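Local coordinates for protein ferritin (Ulva pertusa, PDB 3VNX) that probably oxidises iron(II) and stores the iron inside a hollow shell built from 24 copies of the chain, at residues A[72-78]-A[196-202]; A[124-129]-A[179-184]; A[60-64]-A[112-117]. One frame throughout, in Å; residues are numbered along the deposited sequence.

In the fold
All three contacts cluster on the same side of the chain's centre, toward one end of the helical bundle. Contact 2 is the buried one: two long antiparallel helices meet through apolar side chains, with a salt bridge to one side. Contact 1 uses helix 155-201 again, now nearer its C-terminal end, against the start of helix 73-99; it is partly buried, and polar grips on backbone atoms flank an apolar patch. F75 and F78 of contact 1 pack on M128 and Y179 of contact 2. Contact 3, also partly buried, ties helix 38-66 to an irregular loop by aromatic packing and a water bridge, and reaches contact 1 through H62 and A76.

Contact 1 of 3, residues A[72-78]-A[196-202]; sequences LPGFAKF and DQELGEE
D196 holds the start of helix 73-99 with its carboxylate. OD1 accepts the amide of F75 at 2.8 Å (N to OD1), approached on its anti side from 35° out of the carboxylate plane, while OD2 takes only a weak bond from the G74 amide. Both donors lie in the first helical turn, where amides lack a partner one turn back, and the nearby helix N-terminus would probably favour a negative carboxylate. CG of D196 stands anti to the backbone N (chi1 176°), which brings the group edge-on to the F75 ring, the two nearly in one plane. This is the ferritin four-helix bundle with its chain folded back at the C-terminal end, so that 196-201 runs along 73-78 at 38°. The helices come close where glycines face each other, G74 CA lying 3.8 Å from G200 CA, and a CA-H...O contact joins G74 CA to D196 O at 3.3 Å. L199 sets CD2 over the centre of the F75 ring, 3.4 Å from its centroid. Further along, extended K77 bends at its last torsion to bring NZ within 3.0 Å of G200 O, from above the carbonyl plane; E81 forms a salt bridge with the same NZ.

Contact 2 of 3, residues A[124-129]-A[179-184]; sequences ALYAME and YVSQLR
The guanidinium of R184 meets E129 at its edge: OE2 lies in the guanidinium plane and is gripped side-on by two nitrogens, NH2 to OE2 at 3.0 Å and NE to OE2 at 3.2 Å. The carboxylate is turned 59° from that plane, and NE arrives nearly along the C-O axis of E129 whereas NH2 comes from above the carboxylate. K121 makes a salt bridge with the same oxygen, and NH1 of R184 turns outward to A25 O of a neighbouring subunit; the pairing with E129 probably helps to hold the arginine toward that subunit. At the other flat group, the ring of Y179, the methyl CE of M128 arrives obliquely, 3.5 Å from CD2. M128 reaches it by bending at both chi2 and chi3, and its CG meets CD1 of L183 at 3.3 Å. L125 and L183 lie alongside, pointing opposite ways, with L125 CD1 3.7 Å from L183 CB and also resting on CG of R184. V180 points CG2 at the backbone carbonyl O of M128, 3.5 Å away, and both its methyls touch CG of E129. The two helical segments run antiparallel at 160°, their axes 9.2 Å apart, as neighbours in the four-helix bundle. Helix 73-99 closes over M128 through F75, F78 and F79, helix 38-66 packs on helix 123-151, and L195 of the folded-back end of helix 155-201 covers L183.

Contact 3 of 3, residues A[60-64]-A[112-117]; sequences ALHSY and PEMEFA
F116 stands nearly upright to the ring of Y64, the planes at 80° and the centroids 5.6 Å apart in an offset edge-to-face pair. The edge of F116 is directed at the face of Y64, and its CB sits over that face, 4.0 Å from the centroid. The backbone N of F116 lies above the Y64 ring as well, offset toward the rim. With chi1 near 180°, the Y64 ring lies along the loop as far as A117; its OH comes near A117 N, but at an angle too poor for a hydrogen bond. L61 meets F116 at about a right angle, with CD2 almost exactly on the ring normal, 3.4 Å from the centroid, in a CH-pi contact. Y64 CB sits at the edge of the same ring, 3.7 Å from F116 CD1. A60 CB touches P112 CG, at 3.7 Å, and also the methyl CE of M114, whose chain curls back through two bent torsions. A water answers two backbone acceptors at once, donating to A60 O at 2.7 Å and to M114 O at 2.9 Å. L106 of a neighbouring subunit packs on A60 and P112. The loop belongs to the long connection between helices 73-99 and 123-151, the crossover that joins the two antiparallel helix pairs in the ferritin four-helix bundle.

Contact 1 of 3, residues A[72-78]-A[196-202]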
loop_
_atom_site.group_PDB
_atom_site.type_symbol
_atom_site.label_atom_id
_atom_site.label_comp_id
_atom_site.label_asym_id
_atom_site.label_seq_id
_atom_site.Cartn_x
_atom_site.Cartn_y
_atom_site.Cartn_z
ATOM N N LEU A 72 -13.947 -29.147 35.931
ATOM C CA LEU A 72 -13.250 -27.897 36.231
ATOM C C LEU A 72 -12.024 -27.759 35.320
ATOM O O LEU A 72 -10.881 -27.771 35.790
ATOM C CB LEU A 72 -12.834 -27.847 37.706
ATOM C CG LEU A 72 -13.946 -27.547 38.716
ATOM C CD1 LEU A 72 -13.407 -27.618 40.158
ATOM C CD2 LEU A 72 -14.592 -26.193 38.420
ATOM N N PRO A 73 -12.273 -27.633 34.008
ATOM C CA PRO A 73 -11.232 -27.668 32.970
ATOM C C PRO A 73 -10.277 -26.468 33.037
ATOM O O PRO A 73 -9.137 -26.591 32.578
ATOM C CB PRO A 73 -12.030 -27.700 31.649
ATOM C CG PRO A 73 -13.395 -27.133 31.996
ATOM C CD PRO A 73 -13.631 -27.436 33.453
ATOM N N GLY A 74 -10.724 -25.353 33.616
ATOM C CA GLY A 74 -9.841 -24.233 33.911
ATOM C C GLY A 74 -8.779 -24.612 34.940
ATOM O O GLY A 74 -7.593 -24.330 34.757
ATOM N N PHE A 75 -9.194 -25.252 36.029
ATOM C CA PHE A 75 -8.243 -25.724 37.031
ATOM C C PHE A 75 -7.318 -26.747 36.362
ATOM O O PHE A 75 -6.092 -26.764 36.599
ATOM C CB PHE A 75 -8.974 -26.350 38.237
ATOM C CG PHE A 75 -9.533 -25.336 39.219
ATOM C CD1 PHE A 75 -8.863 -25.053 40.405
ATOM C CD2 PHE A 75 -10.721 -24.672 38.960
ATOM C CE1 PHE A 75 -9.360 -24.136 41.295
ATOM C CE2 PHE A 75 -11.226 -23.749 39.847
ATOM C CZ PHE A 75 -10.544 -23.475 41.013
ATOM N N ALA A 76 -7.902 -27.586 35.507
ATOM C CA ALA A 76 -7.114 -28.593 34.812
ATOM C C ALA A 76 -6.021 -27.939 33.957
ATOM O O ALA A 76 -4.867 -28.377 33.955
ATOM C CB ALA A 76 -7.999 -29.512 33.973
ATOM N N LYS A 77 -6.383 -26.887 33.235
ATOM C CA LYS A 77 -5.428 -26.208 32.366
ATOM C C LYS A 77 -4.332 -25.589 33.220
ATOM O O LYS A 77 -3.120 -25.739 32.946
ATOM C CB LYS A 77 -6.149 -25.145 31.540
ATOM C CG LYS A 77 -5.268 -24.235 30.704
ATOM C CD LYS A 77 -6.131 -23.391 29.733
ATOM C CE LYS A 77 -5.309 -22.321 28.999
ATOM N NZ LYS A 77 -4.696 -21.315 29.930
ATOM N N PHE A 78 -4.772 -24.904 34.270
ATOM C CA PHE A 78 -3.859 -24.294 35.225
ATOM C C PHE A 78 -2.806 -25.286 35.723
ATOM O O PHE A 78 -1.616 -24.969 35.794
ATOM C CB PHE A 78 -4.634 -23.738 36.417
ATOM C CG PHE A 78 -3.756 -23.129 37.460
ATOM C CD1 PHE A 78 -3.368 -21.796 37.363
ATOM C CD2 PHE A 78 -3.300 -23.889 38.535
ATOM C CE1 PHE A 78 -2.552 -21.222 38.321
ATOM C CE2 PHE A 78 -2.490 -23.330 39.499
ATOM C CZ PHE A 78 -2.110 -21.985 39.396
ATOM N N ASP A 196 -12.786 -21.029 38.188
ATOM C CA ASP A 196 -12.375 -21.970 37.160
ATOM C C ASP A 196 -12.348 -21.273 35.796
ATOM O O ASP A 196 -11.472 -21.531 34.975
ATOM C CB ASP A 196 -13.296 -23.185 37.102
ATOM C CG ASP A 196 -12.930 -24.129 35.955
ATOM O OD1 ASP A 196 -11.984 -24.926 36.125
ATOM O OD2 ASP A 196 -13.567 -24.067 34.880
ATOM N N GLN A 197 -13.301 -20.379 35.555
ATOM C CA GLN A 197 -13.300 -19.621 34.300
ATOM C C GLN A 197 -12.083 -18.714 34.203
ATOM O O GLN A 197 -11.462 -18.616 33.155
ATOM C CB GLN A 197 -14.568 -18.786 34.150
ATOM C CG GLN A 197 -15.831 -19.600 34.208
ATOM C CD GLN A 197 -16.698 -19.393 32.994
ATOM O OE1 GLN A 197 -16.883 -20.308 32.186
ATOM N NE2 GLN A 197 -17.237 -18.181 32.851
ATOM N N GLU A 198 -11.760 -18.050 35.305
ATOM C CA GLU A 198 -10.611 -17.158 35.371
ATOM C C GLU A 198 -9.307 -17.950 35.137
ATOM O O GLU A 198 -8.475 -17.586 34.300
ATOM C CB GLU A 198 -10.589 -16.451 36.739
ATOM C CG GLU A 198 -9.821 -15.122 36.777
ATOM C CD GLU A 198 -9.390 -14.703 38.195
ATOM O OE1 GLU A 198 -8.172 -14.505 38.406
ATOM O OE2 GLU A 198 -10.256 -14.567 39.096
ATOM N N LEU A 199 -9.146 -19.041 35.881
ATOM C CA LEU A 199 -7.974 -19.900 35.785
ATOM C C LEU A 199 -7.747 -20.426 34.365
ATOM O O LEU A 199 -6.630 -20.784 33.983
ATOM C CB LEU A 199 -8.135 -21.078 36.744
ATOM C CG LEU A 199 -7.293 -21.024 38.024
ATOM C CD1 LEU A 199 -7.286 -19.626 38.619
ATOM C CD2 LEU A 199 -7.803 -22.033 39.039
ATOM N N GLY A 200 -8.822 -20.469 33.591
ATOM C CA GLY A 200 -8.787 -21.034 32.260
ATOM C C GLY A 200 -8.255 -20.070 31.223
ATOM O O GLY A 200 -7.504 -20.474 30.335
ATOM N N GLU A 201 -8.634 -18.797 31.335
ATOM C CA GLU A 201 -8.207 -17.813 30.343
ATOM C C GLU A 201 -6.749 -17.397 30.528
ATOM O O GLU A 201 -6.130 -16.855 29.603
ATOM C CB GLU A 201 -9.143 -16.602 30.310
ATOM C CG GLU A 201 -9.547 -16.213 28.892
ATOM C CD GLU A 201 -9.897 -17.427 28.035
ATOM O OE1 GLU A 201 -11.099 -17.633 27.753
ATOM O OE2 GLU A 201 -8.969 -18.174 27.645
ATOM N N GLU A 202 -6.202 -17.683 31.707
ATOM C CA GLU A 202 -4.792 -17.441 32.002
ATOM C C GLU A 202 -3.865 -18.327 31.157
ATOM O O GLU A 202 -3.072 -17.837 30.344
ATOM C CB GLU A 202 -4.529 -17.678 33.493
ATOM C CG GLU A 202 -4.253 -16.412 34.290
ATOM C CD GLU A 202 -2.851 -15.860 34.053
ATOM O OE1 GLU A 202 -2.078 -16.492 33.294
ATOM O OE2 GLU A 202 -2.520 -14.799 34.632
#

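Contact 2 of 3, residues A[124-129]-A[179-184]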
loop_
_atom_site.group_PDB
_atom_site.type_symbol
_atom_site.label_atom_id
_atom_site.label_comp_id
_atom_site.label_asym_id
_atom_site.label_seq_id
_atom_site.Cartn_x
_atom_site.Cartn_y
_atom_site.Cartn_z
ATOM N N ALA A 124 -11.642 -27.661 44.922
ATOM C CA ALA A 124 -10.986 -26.488 44.369
ATOM C C ALA A 124 -10.087 -25.899 45.441
ATOM O O ALA A 124 -8.849 -25.915 45.324
ATOM C CB ALA A 124 -12.011 -25.459 43.897
ATOM N N LEU A 125 -10.723 -25.407 46.500
ATOM C CA LEU A 125 -10.014 -24.701 47.552
ATOM C C LEU A 125 -8.923 -25.572 48.132
ATOM O O LEU A 125 -7.806 -25.109 48.382
ATOM C CB LEU A 125 -10.977 -24.267 48.661
ATOM C CG LEU A 125 -10.300 -23.694 49.901
ATOM C CD1 LEU A 125 -9.392 -22.505 49.563
ATOM C CD2 LEU A 125 -11.357 -23.289 50.905
ATOM N N TYR A 126 -9.251 -26.838 48.350
ATOM C CA TYR A 126 -8.280 -27.765 48.909
ATOM C C TYR A 126 -7.042 -27.870 48.021
ATOM O O TYR A 126 -5.921 -27.686 48.496
ATOM C CB TYR A 126 -8.899 -29.138 49.133
ATOM C CG TYR A 126 -7.867 -30.183 49.487
ATOM C CD1 TYR A 126 -7.666 -31.296 48.671
ATOM C CD2 TYR A 126 -7.069 -30.046 50.621
ATOM C CE1 TYR A 126 -6.712 -32.256 48.990
ATOM C CE2 TYR A 126 -6.113 -30.999 50.948
ATOM C CZ TYR A 126 -5.942 -32.101 50.129
ATOM O OH TYR A 126 -4.998 -33.049 50.442
ATOM N N ALA A 127 -7.250 -28.162 46.737
ATOM C CA ALA A 127 -6.156 -28.227 45.779
ATOM C C ALA A 127 -5.311 -26.954 45.779
ATOM O O ALA A 127 -4.071 -27.017 45.693
ATOM C CB ALA A 127 -6.684 -28.514 44.378
ATOM N N MET A 128 -5.962 -25.796 45.883
ATOM C CA MET A 128 -5.210 -24.540 45.872
ATOM C C MET A 128 -4.447 -24.342 47.188
ATOM O O MET A 128 -3.338 -23.786 47.216
ATOM C CB MET A 128 -6.119 -23.350 45.536
ATOM C CG MET A 128 -6.811 -23.512 44.173
ATOM S SD MET A 128 -5.644 -23.945 42.838
ATOM C CE MET A 128 -4.703 -22.415 42.734
ATOM N N GLU A 129 -5.028 -24.830 48.276
ATOM C CA GLU A 129 -4.321 -24.809 49.551
ATOM C C GLU A 129 -3.138 -25.782 49.523
ATOM O O GLU A 129 -2.080 -25.495 50.063
ATOM C CB GLU A 129 -5.273 -25.119 50.709
ATOM C CG GLU A 129 -6.257 -23.991 51.030
ATOM C CD GLU A 129 -7.097 -24.276 52.268
ATOM O OE1 GLU A 129 -7.084 -25.430 52.757
ATOM O OE2 GLU A 129 -7.768 -23.342 52.757
ATOM N N TYR A 179 -5.187 -16.780 45.179
ATOM C CA TYR A 179 -6.166 -17.798 44.768
ATOM C C TYR A 179 -6.897 -18.409 45.950
ATOM O O TYR A 179 -8.119 -18.617 45.905
ATOM C CB TYR A 179 -5.492 -18.956 44.036
ATOM C CG TYR A 179 -4.891 -18.590 42.712
ATOM C CD1 TYR A 179 -5.556 -17.735 41.829
ATOM C CD2 TYR A 179 -3.665 -19.120 42.331
ATOM C CE1 TYR A 179 -4.996 -17.402 40.611
ATOM C CE2 TYR A 179 -3.101 -18.803 41.112
ATOM C CZ TYR A 179 -3.767 -17.946 40.258
ATOM O OH TYR A 179 -3.183 -17.648 39.049
ATOM N N VAL A 180 -6.122 -18.754 46.978
ATOM C CA VAL A 180 -6.680 -19.335 48.191
ATOM C C VAL A 180 -7.638 -18.343 48.840
ATOM O O VAL A 180 -8.774 -18.684 49.185
ATOM C CB VAL A 180 -5.572 -19.750 49.191
ATOM C CG1 VAL A 180 -6.163 -20.047 50.552
ATOM C CG2 VAL A 180 -4.806 -20.963 48.665
ATOM N N SER A 181 -7.175 -17.105 48.981
ATOM C CA SER A 181 -8.003 -16.049 49.535
ATOM C C SER A 181 -9.306 -15.917 48.732
ATOM O O SER A 181 -10.391 -15.758 49.310
ATOM C CB SER A 181 -7.228 -14.732 49.544
ATOM O OG SER A 181 -8.093 -13.643 49.787
ATOM N N GLN A 182 -9.205 -15.990 47.404
ATOM C CA GLN A 182 -10.387 -15.846 46.563
ATOM C C GLN A 182 -11.388 -16.998 46.744
ATOM O O GLN A 182 -12.604 -16.776 46.868
ATOM C CB GLN A 182 -9.979 -15.728 45.096
ATOM C CG GLN A 182 -9.373 -14.388 44.753
ATOM C CD GLN A 182 -8.905 -14.314 43.313
ATOM O OE1 GLN A 182 -9.048 -13.281 42.660
ATOM N NE2 GLN A 182 -8.346 -15.415 42.808
ATOM N N LEU A 183 -10.883 -18.227 46.751
ATOM C CA LEU A 183 -11.757 -19.388 46.885
ATOM C C LEU A 183 -12.483 -19.350 48.235
ATOM O O LEU A 183 -13.687 -19.619 48.319
ATOM C CB LEU A 183 -10.962 -20.678 46.694
ATOM C CG LEU A 183 -10.678 -20.975 45.217
ATOM C CD1 LEU A 183 -9.765 -22.185 45.027
ATOM C CD2 LEU A 183 -11.999 -21.176 44.492
ATOM N N ARG A 184 -11.742 -18.981 49.275
ATOM C CA ARG A 184 -12.316 -18.764 50.594
ATOM C C ARG A 184 -13.396 -17.684 50.567
ATOM O O ARG A 184 -14.435 -17.836 51.195
ATOM C CB ARG A 184 -11.223 -18.397 51.606
ATOM C CG ARG A 184 -10.241 -19.532 51.891
ATOM C CD ARG A 184 -9.261 -19.173 53.000
ATOM N NE ARG A 184 -8.551 -20.341 53.531
ATOM C CZ ARG A 184 -7.985 -20.388 54.736
ATOM N NH1 ARG A 184 -8.046 -19.335 55.545
ATOM N NH2 ARG A 184 -7.354 -21.484 55.134
#

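Contact 3 of 3, residues A[60-64]-A[112-117]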
loop_
_atom_site.group_PDB
_atom_site.type_symbol
_atom_site.label_atom_id
_atom_site.label_comp_id
_atom_site.label_asym_id
_atom_site.label_seq_id
_atom_site.Cartn_x
_atom_site.Cartn_y
_atom_site.Cartn_z
ATOM N N ALA A 60 -0.710 -34.702 38.164
ATOM C CA ALA A 60 -1.774 -35.513 38.758
ATOM C C ALA A 60 -3.007 -34.645 39.081
ATOM O O ALA A 60 -4.158 -35.048 38.836
ATOM C CB ALA A 60 -1.269 -36.257 39.997
ATOM N N LEU A 61 -2.761 -33.443 39.601
ATOM C CA LEU A 61 -3.844 -32.524 39.913
ATOM C C LEU A 61 -4.627 -32.204 38.660
ATOM O O LEU A 61 -5.864 -32.128 38.666
ATOM C CB LEU A 61 -3.285 -31.248 40.521
ATOM C CG LEU A 61 -3.002 -31.426 42.014
ATOM C CD1 LEU A 61 -2.077 -30.329 42.553
ATOM C CD2 LEU A 61 -4.319 -31.466 42.774
ATOM N N HIS A 62 -3.898 -32.039 37.568
ATOM C CA HIS A 62 -4.527 -31.768 36.294
ATOM C C HIS A 62 -5.515 -32.876 35.928
ATOM O O HIS A 62 -6.665 -32.608 35.530
ATOM C CB HIS A 62 -3.479 -31.627 35.196
ATOM C CG HIS A 62 -4.031 -31.849 33.828
ATOM N ND1 HIS A 62 -4.770 -30.893 33.160
ATOM C CD2 HIS A 62 -3.986 -32.931 33.012
ATOM C CE1 HIS A 62 -5.140 -31.372 31.985
ATOM N NE2 HIS A 62 -4.677 -32.606 31.871
ATOM N N SER A 63 -5.066 -34.124 36.045
ATOM C CA SER A 63 -5.924 -35.240 35.663
ATOM C C SER A 63 -7.148 -35.314 36.555
ATOM O O SER A 63 -8.224 -35.727 36.121
ATOM C CB SER A 63 -5.158 -36.561 35.678
ATOM O OG SER A 63 -4.392 -36.688 34.492
ATOM N N TYR A 64 -6.988 -34.901 37.804
ATOM C CA TYR A 64 -8.128 -34.909 38.701
ATOM C C TYR A 64 -9.219 -33.940 38.194
ATOM O O TYR A 64 -10.381 -34.327 38.035
ATOM C CB TYR A 64 -7.719 -34.632 40.163
ATOM C CG TYR A 64 -8.923 -34.559 41.066
ATOM C CD1 TYR A 64 -9.508 -35.722 41.578
ATOM C CD2 TYR A 64 -9.518 -33.330 41.369
ATOM C CE1 TYR A 64 -10.631 -35.665 42.381
ATOM C CE2 TYR A 64 -10.649 -33.264 42.175
ATOM C CZ TYR A 64 -11.201 -34.433 42.678
ATOM O OH TYR A 64 -12.325 -34.371 43.476
ATOM N N PRO A 112 2.416 -39.847 42.723
ATOM C CA PRO A 112 1.716 -38.744 43.401
ATOM C C PRO A 112 0.324 -39.174 43.820
ATOM O O PRO A 112 -0.170 -40.189 43.328
ATOM C CB PRO A 112 1.599 -37.685 42.308
ATOM C CG PRO A 112 1.515 -38.491 41.034
ATOM C CD PRO A 112 2.399 -39.698 41.252
ATOM N N GLU A 113 -0.290 -38.432 44.739
ATOM C CA GLU A 113 -1.693 -38.625 45.089
ATOM C C GLU A 113 -2.566 -38.294 43.877
ATOM O O GLU A 113 -2.269 -37.347 43.146
ATOM C CB GLU A 113 -2.069 -37.724 46.271
ATOM C CG GLU A 113 -3.549 -37.745 46.619
ATOM C CD GLU A 113 -4.016 -39.108 47.079
ATOM O OE1 GLU A 113 -3.540 -39.566 48.141
ATOM O OE2 GLU A 113 -4.852 -39.722 46.383
ATOM N N MET A 114 -3.633 -39.056 43.657
ATOM C CA MET A 114 -4.501 -38.815 42.507
ATOM C C MET A 114 -5.870 -38.264 42.904
ATOM O O MET A 114 -6.628 -37.773 42.059
ATOM C CB MET A 114 -4.696 -40.102 41.692
ATOM C CG MET A 114 -3.397 -40.863 41.390
ATOM S SD MET A 114 -2.129 -39.932 40.486
ATOM C CE MET A 114 -3.078 -39.310 39.115
ATOM N N GLU A 115 -6.183 -38.348 44.190
ATOM C CA GLU A 115 -7.531 -38.051 44.665
ATOM C C GLU A 115 -7.542 -36.775 45.464
ATOM O O GLU A 115 -6.709 -36.585 46.354
ATOM C CB GLU A 115 -8.041 -39.204 45.527
ATOM C CG GLU A 115 -8.050 -40.514 44.784
ATOM C CD GLU A 115 -8.947 -40.456 43.571
ATOM O OE1 GLU A 115 -8.701 -41.224 42.609
ATOM O OE2 GLU A 115 -9.899 -39.638 43.584
ATOM N N PHE A 116 -8.480 -35.887 45.162
ATOM C CA PHE A 116 -8.433 -34.571 45.803
ATOM C C PHE A 116 -9.786 -34.057 46.262
ATOM O O PHE A 116 -9.929 -32.877 46.597
ATOM C CB PHE A 116 -7.692 -33.549 44.923
ATOM C CG PHE A 116 -6.292 -33.965 44.587
ATOM C CD1 PHE A 116 -6.015 -34.611 43.393
ATOM C CD2 PHE A 116 -5.257 -33.749 45.488
ATOM C CE1 PHE A 116 -4.716 -35.018 43.087
ATOM C CE2 PHE A 116 -3.962 -34.151 45.198
ATOM C CZ PHE A 116 -3.689 -34.794 43.998
ATOM N N ALA A 117 -10.767 -34.953 46.285
ATOM C CA ALA A 117 -12.056 -34.646 46.878
ATOM C C ALA A 117 -11.843 -34.250 48.340
ATOM O O ALA A 117 -10.965 -34.775 49.026
ATOM C CB ALA A 117 -13.006 -35.841 46.766
HETATM O O HOH W 1 -5.376 -37.417 39.501
#